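Local structure of isoprenyl transferase (Helicobacter pylori, 2D2R) at residues I103-I108 with Q124-T129; K146-R151 with L178-L183. The protein condenses isopentenyl diphosphate with allylic diphosphates as a magnesium-dependent cis-prenyltransferase, making the long undecaprenyl diphosphate chain. One frame throughout, in Å; residues are numbered along the deposited sequence.

Interaction 1 (I103-I108 with Q124-T129)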
loop_
_atom_site.group_PDB
_atom_site.type_symbol
_atom_site.label_atom_id
_atom_site.label_comp_id
_atom_site.label_asym_id
_atom_site.label_seq_id
_atom_site.Cartn_x
_atom_site.Cartn_y
_atom_site.Cartn_z
ATOM N N ILE A 103 5.360 -11.042 25.690
ATOM C CA ILE A 103 4.944 -10.714 24.334
ATOM C C ILE A 103 3.499 -11.121 24.089
ATOM O O ILE A 103 3.163 -12.296 24.089
ATOM C CB ILE A 103 5.845 -11.431 23.289
ATOM C CG1 ILE A 103 7.275 -10.917 23.415
ATOM C CG2 ILE A 103 5.258 -11.260 21.846
ATOM C CD1 ILE A 103 8.201 -11.319 22.270
ATOM N N ARG A 104 2.635 -10.141 23.875
ATOM C CA ARG A 104 1.233 -10.443 23.606
ATOM C C ARG A 104 1.072 -11.020 22.194
ATOM O O ARG A 104 1.736 -10.554 21.274
ATOM C CB ARG A 104 0.406 -9.187 23.732
ATOM C CG ARG A 104 -1.015 -9.449 23.475
ATOM C CD ARG A 104 -1.854 -8.265 23.798
ATOM N NE ARG A 104 -3.230 -8.657 23.602
ATOM C CZ ARG A 104 -4.274 -7.859 23.783
ATOM N NH1 ARG A 104 -4.106 -6.581 24.173
ATOM N NH2 ARG A 104 -5.489 -8.356 23.597
ATOM N N PHE A 105 0.180 -12.004 22.022
ATOM C CA PHE A 105 -0.016 -12.614 20.724
ATOM C C PHE A 105 -1.318 -12.265 20.031
ATOM O O PHE A 105 -2.381 -12.289 20.616
ATOM C CB PHE A 105 0.093 -14.137 20.832
ATOM C CG PHE A 105 -0.287 -14.866 19.569
ATOM C CD1 PHE A 105 0.556 -14.850 18.449
ATOM C CD2 PHE A 105 -1.496 -15.549 19.490
ATOM C CE1 PHE A 105 0.191 -15.506 17.281
ATOM C CE2 PHE A 105 -1.876 -16.211 18.322
ATOM C CZ PHE A 105 -1.023 -16.187 17.214
ATOM N N ARG A 106 -1.238 -11.928 18.755
ATOM C CA ARG A 106 -2.451 -11.630 18.027
ATOM C C ARG A 106 -2.353 -12.181 16.612
ATOM O O ARG A 106 -1.297 -12.131 16.014
ATOM C CB ARG A 106 -2.669 -10.120 18.006
ATOM C CG ARG A 106 -4.082 -9.688 17.665
ATOM C CD ARG A 106 -4.409 -8.331 18.358
ATOM N NE ARG A 106 -5.407 -7.605 17.587
ATOM C CZ ARG A 106 -5.854 -6.388 17.882
ATOM N NH1 ARG A 106 -5.405 -5.746 18.952
ATOM N NH2 ARG A 106 -6.735 -5.800 17.080
ATOM N N ALA A 107 -3.439 -12.773 16.131
ATOM C CA ALA A 107 -3.527 -13.291 14.769
ATOM C C ALA A 107 -4.482 -12.406 13.966
ATOM O O ALA A 107 -5.503 -11.940 14.507
ATOM C CB ALA A 107 -4.100 -14.720 14.778
ATOM N N ILE A 108 -4.144 -12.173 12.688
ATOM C CA ILE A 108 -4.998 -11.437 11.778
ATOM C C ILE A 108 -5.058 -12.244 10.502
ATOM O O ILE A 108 -4.146 -13.003 10.171
ATOM C CB ILE A 108 -4.494 -9.968 11.505
ATOM C CG1 ILE A 108 -3.124 -9.931 10.832
ATOM C CG2 ILE A 108 -4.470 -9.201 12.828
ATOM C CD1 ILE A 108 -2.626 -8.479 10.548
ATOM N N GLN A 124 -6.673 -19.432 21.865
ATOM C CA GLN A 124 -6.140 -19.630 23.201
ATOM C C GLN A 124 -4.834 -18.944 23.475
ATOM O O GLN A 124 -4.622 -18.444 24.580
ATOM C CB GLN A 124 -6.022 -21.119 23.513
ATOM C CG GLN A 124 -7.385 -21.775 23.715
ATOM C CD GLN A 124 -7.547 -22.324 25.109
ATOM O OE1 GLN A 124 -6.779 -23.197 25.543
ATOM N NE2 GLN A 124 -8.539 -21.818 25.823
ATOM N N LEU A 125 -3.939 -18.902 22.494
ATOM C CA LEU A 125 -2.671 -18.232 22.758
ATOM C C LEU A 125 -2.985 -16.752 22.945
ATOM O O LEU A 125 -2.300 -16.062 23.689
ATOM C CB LEU A 125 -1.683 -18.435 21.609
ATOM C CG LEU A 125 -0.246 -17.964 21.810
ATOM C CD1 LEU A 125 0.361 -18.645 23.018
ATOM C CD2 LEU A 125 0.576 -18.302 20.570
ATOM N N GLU A 126 -4.041 -16.290 22.276
ATOM C CA GLU A 126 -4.475 -14.895 22.379
ATOM C C GLU A 126 -4.964 -14.622 23.796
ATOM O O GLU A 126 -4.482 -13.706 24.458
ATOM C CB GLU A 126 -5.570 -14.598 21.354
ATOM C CG GLU A 126 -5.010 -14.377 19.933
ATOM C CD GLU A 126 -6.086 -14.070 18.905
ATOM O OE1 GLU A 126 -5.801 -13.292 17.954
ATOM O OE2 GLU A 126 -7.216 -14.615 19.040
ATOM N N ASN A 127 -5.907 -15.438 24.254
ATOM C CA ASN A 127 -6.449 -15.328 25.610
ATOM C C ASN A 127 -5.290 -15.268 26.598
ATOM O O ASN A 127 -5.146 -14.310 27.363
ATOM C CB ASN A 127 -7.312 -16.561 25.949
ATOM C CG ASN A 127 -8.821 -16.312 25.782
ATOM O OD1 ASN A 127 -9.360 -16.339 24.675
ATOM N ND2 ASN A 127 -9.502 -16.069 26.897
ATOM N N ASP A 128 -4.449 -16.292 26.552
ATOM C CA ASP A 128 -3.316 -16.430 27.450
ATOM C C ASP A 128 -2.295 -15.315 27.513
ATOM O O ASP A 128 -1.625 -15.131 28.537
ATOM C CB ASP A 128 -2.593 -17.728 27.124
ATOM C CG ASP A 128 -3.375 -18.957 27.561
ATOM O OD1 ASP A 128 -4.630 -18.909 27.602
ATOM O OD2 ASP A 128 -2.723 -19.982 27.854
ATOM N N THR A 129 -2.163 -14.571 26.423
ATOM C CA THR A 129 -1.169 -13.516 26.362
ATOM C C THR A 129 -1.748 -12.108 26.405
ATOM O O THR A 129 -1.008 -11.138 26.483
ATOM C CB THR A 129 -0.361 -13.666 25.076
ATOM O OG1 THR A 129 -1.210 -13.355 23.963
ATOM C CG2 THR A 129 0.129 -15.103 24.927
HETATM O O HOH W 1 -3.651 -11.345 22.915
#
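A mixed polar and apolar contact between an edge strand of the parallel sheet and the C-terminal turns of the helix that follows it makes up this buried junction. Strand 104-108 and helix segment 124-129 run roughly antiparallel, with axes 148° apart and 6.8 Å at closest approach. Two helix side chains bond to strand amides on the edge that faces the helix. Thr129 holds OG1 in the crowded position between its backbone N and carbonyl carbon (chi1 69°), where it accepts from Phe105 N at 2.7 Å while donating to the less surely placed Leu125 O. Two residues along, Ala107 N meets Glu126 OE1 at 3.0 Å in an almost straight bond (173°), the amide lying above the carboxylate plane; the extended Glu126 chain reaches there by passing its CG 3.4 Å from Phe105 O. The apolar part is a CH-pi contact: Leu125 CD2 sits 3.7 Å from the centroid of the Phe105 ring, over one face. Phe105 has CG anti to its backbone N, which carries the ring to the leucine. A water joins Arg104 NE to the carbonyls of Phe105 and Glu126. On its other edge the strand hydrogen-bonds to strand 136-140, completing a beta-alpha-beta unit, while helix 80-100 packs alongside, Tyr98 meeting Phe105 edge-to-face and Leu91 and Arg95 touching Leu125.

Interaction 2 (K146-R151 with L178-L183)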
loop_
_atom_site.group_PDB
_atom_site.type_symbol
_atom_site.label_atom_id
_atom_site.label_comp_id
_atom_site.label_asym_id
_atom_site.label_seq_id
_atom_site.Cartn_x
_atom_site.Cartn_y
_atom_site.Cartn_z
ATOM N N LYS A 146 -7.258 -6.946 0.899
ATOM C CA LYS A 146 -8.562 -6.757 0.325
ATOM C C LYS A 146 -9.588 -7.590 1.048
ATOM O O LYS A 146 -10.706 -7.151 1.257
ATOM C CB LYS A 146 -8.580 -7.107 -1.157
ATOM C CG LYS A 146 -7.861 -6.097 -1.963
ATOM C CD LYS A 146 -8.020 -6.448 -3.461
ATOM C CE LYS A 146 -7.358 -5.327 -4.328
ATOM N NZ LYS A 146 -7.646 -5.593 -5.758
ATOM N N ASN A 147 -9.224 -8.817 1.419
ATOM C CA ASN A 147 -10.159 -9.657 2.160
ATOM C C ASN A 147 -10.428 -9.060 3.530
ATOM O O ASN A 147 -11.557 -9.039 3.972
ATOM C CB ASN A 147 -9.580 -11.100 2.331
ATOM C CG ASN A 147 -10.446 -11.962 3.286
ATOM O OD1 ASN A 147 -11.468 -12.498 2.892
ATOM N ND2 ASN A 147 -10.051 -12.044 4.510
ATOM N N GLU A 148 -9.407 -8.570 4.222
ATOM C CA GLU A 148 -9.649 -7.959 5.531
ATOM C C GLU A 148 -10.646 -6.796 5.409
ATOM O O GLU A 148 -11.562 -6.657 6.210
ATOM C CB GLU A 148 -8.361 -7.444 6.166
ATOM C CG GLU A 148 -8.539 -6.828 7.582
ATOM C CD GLU A 148 -7.279 -6.086 8.073
ATOM O OE1 GLU A 148 -6.419 -5.676 7.226
ATOM O OE2 GLU A 148 -7.155 -5.911 9.301
ATOM N N LEU A 149 -10.475 -5.951 4.392
ATOM C CA LEU A 149 -11.388 -4.836 4.211
ATOM C C LEU A 149 -12.791 -5.313 3.874
ATOM O O LEU A 149 -13.801 -4.694 4.291
ATOM C CB LEU A 149 -10.849 -3.879 3.130
ATOM C CG LEU A 149 -9.708 -3.012 3.704
ATOM C CD1 LEU A 149 -8.777 -2.473 2.563
ATOM C CD2 LEU A 149 -10.341 -1.829 4.523
ATOM N N SER A 150 -12.877 -6.406 3.110
ATOM C CA SER A 150 -14.165 -6.969 2.742
ATOM C C SER A 150 -14.872 -7.448 3.990
ATOM O O SER A 150 -16.065 -7.303 4.104
ATOM C CB SER A 150 -13.980 -8.185 1.824
ATOM O OG SER A 150 -13.462 -7.754 0.583
ATOM N N ARG A 151 -14.133 -8.081 4.899
ATOM C CA ARG A 151 -14.739 -8.587 6.132
ATOM C C ARG A 151 -15.110 -7.415 7.031
ATOM O O ARG A 151 -16.111 -7.478 7.758
ATOM C CB ARG A 151 -13.782 -9.560 6.842
ATOM C CG ARG A 151 -13.655 -10.883 6.084
ATOM C CD ARG A 151 -12.781 -11.936 6.861
ATOM N NE ARG A 151 -11.333 -11.673 6.803
ATOM C CZ ARG A 151 -10.610 -11.134 7.789
ATOM N NH1 ARG A 151 -11.193 -10.798 8.916
ATOM N NH2 ARG A 151 -9.294 -10.899 7.649
ATOM N N LEU A 178 -11.341 -3.462 11.412
ATOM C CA LEU A 178 -10.272 -4.236 10.746
ATOM C C LEU A 178 -9.700 -5.173 11.800
ATOM O O LEU A 178 -9.864 -4.905 12.974
ATOM C CB LEU A 178 -9.171 -3.289 10.246
ATOM C CG LEU A 178 -9.680 -2.502 9.005
ATOM C CD1 LEU A 178 -8.717 -1.434 8.630
ATOM C CD2 LEU A 178 -9.856 -3.481 7.821
ATOM N N ASP A 179 -9.053 -6.256 11.382
ATOM C CA ASP A 179 -8.428 -7.233 12.329
ATOM C C ASP A 179 -7.441 -6.516 13.250
ATOM O O ASP A 179 -7.179 -6.938 14.374
ATOM C CB ASP A 179 -7.632 -8.295 11.542
ATOM C CG ASP A 179 -8.489 -9.158 10.653
ATOM O OD1 ASP A 179 -7.908 -10.016 9.936
ATOM O OD2 ASP A 179 -9.738 -9.025 10.630
ATOM N N THR A 180 -6.868 -5.415 12.773
ATOM C CA THR A 180 -5.858 -4.632 13.500
ATOM C C THR A 180 -6.437 -3.543 14.404
ATOM O O THR A 180 -5.703 -2.699 14.894
ATOM C CB THR A 180 -4.924 -3.899 12.485
ATOM O OG1 THR A 180 -5.766 -3.213 11.552
ATOM C CG2 THR A 180 -4.078 -4.891 11.688
ATOM N N ARG A 181 -7.734 -3.524 14.607
ATOM C CA ARG A 181 -8.301 -2.471 15.432
ATOM C C ARG A 181 -7.494 -2.295 16.738
ATOM O O ARG A 181 -6.989 -3.282 17.327
ATOM C CB ARG A 181 -9.764 -2.802 15.727
ATOM C CG ARG A 181 -9.965 -4.043 16.555
ATOM C CD ARG A 181 -11.443 -4.361 16.533
ATOM N NE ARG A 181 -12.207 -3.562 17.506
ATOM C CZ ARG A 181 -12.248 -3.815 18.826
ATOM N NH1 ARG A 181 -11.569 -4.837 19.350
ATOM N NH2 ARG A 181 -12.975 -3.045 19.633
ATOM N N ASN A 182 -7.333 -1.050 17.163
ATOM C CA ASN A 182 -6.608 -0.767 18.400
ATOM C C ASN A 182 -5.088 -0.919 18.314
ATOM O O ASN A 182 -4.390 -0.658 19.291
ATOM C CB ASN A 182 -7.140 -1.645 19.551
ATOM C CG ASN A 182 -8.640 -1.518 19.742
ATOM O OD1 ASN A 182 -9.210 -0.421 19.681
ATOM N ND2 ASN A 182 -9.286 -2.642 19.982
ATOM N N LEU A 183 -4.545 -1.355 17.176
ATOM C CA LEU A 183 -3.092 -1.405 17.088
ATOM C C LEU A 183 -2.742 -0.045 16.465
ATOM O O LEU A 183 -3.588 0.583 15.835
ATOM C CB LEU A 183 -2.621 -2.525 16.165
ATOM C CG LEU A 183 -3.026 -3.953 16.571
ATOM C CD1 LEU A 183 -2.583 -4.930 15.465
ATOM C CD2 LEU A 183 -2.388 -4.308 17.934
HETATM O O HOH W 2 -11.555 -7.308 9.124
#
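The loop 178-183 folds into two overlapping beta turns, type I from Leu178 to Arg181 and type II from Thr180 to Leu183, and approaches helix 145-158 to within 6.4 Å between the CA atoms of Leu178 and Glu148. Successive turns of the helix hold Asp179 through Glu148 and Arg151. Arg151, bent at chi3 (-76°), grips the carboxylate end-on: NH2 gives to OD1 at 2.8 Å and NH1 to OD2 at 2.9 Å, each oxygen using its syn lone pair and both lying near the guanidinium plane. The bridge is bidentate, though the two flat groups are tilted by 30°. Asp179 OD1 also accepts from Gly109 N, just beyond strand 104-108. Glu148, extended with CG anti to its backbone N (chi1 -178°), brings OE2 to 2.8 Å from Asp179 N, a weak, strongly bent bond, while Tyr143 and Gln205 bind its OE1. Its OE2 is also 4.2 Å from Asp179 OD1, a like-charge proximity that Arg151 probably offsets. Leu178 CD2 lies across the Glu148 chain, 3.6 Å from CG, and reaches Leu149 CD2 at 3.7 Å. Trp204 of the same chain touches both leucines, and Trp204 of the second subunit forms a cation-pi contact with Lys146 and packs on Leu149. A bidentate Arg-Asp salt bridge here pins a double beta turn to helix 145-158, next to the dimer interface of this homodimeric cis-prenyltransferase.

In the fold
Both contacts are buried, with centres about 17 Å apart, but they hold different parts of the fold. Interaction 1 lies within one beta-alpha-beta unit and relies on backbone amides bonded to a hydroxyl and a carboxylate, and on ring packing; interaction 2 joins a helix to a loop distant in sequence through a charged pair, next to the second subunit. Interaction 1 has no neighbour from another chain. Arg106 connects them: its NH2 leaves strand 104-108 and probably hydrogen-bonds Arg181 O (2.5 Å) and Asp179 O (3.0 Å), so the carbonyls of the 178-183 turns are tied to the edge strand of the sheet. Ile108 also packs against Asp179 and Thr180.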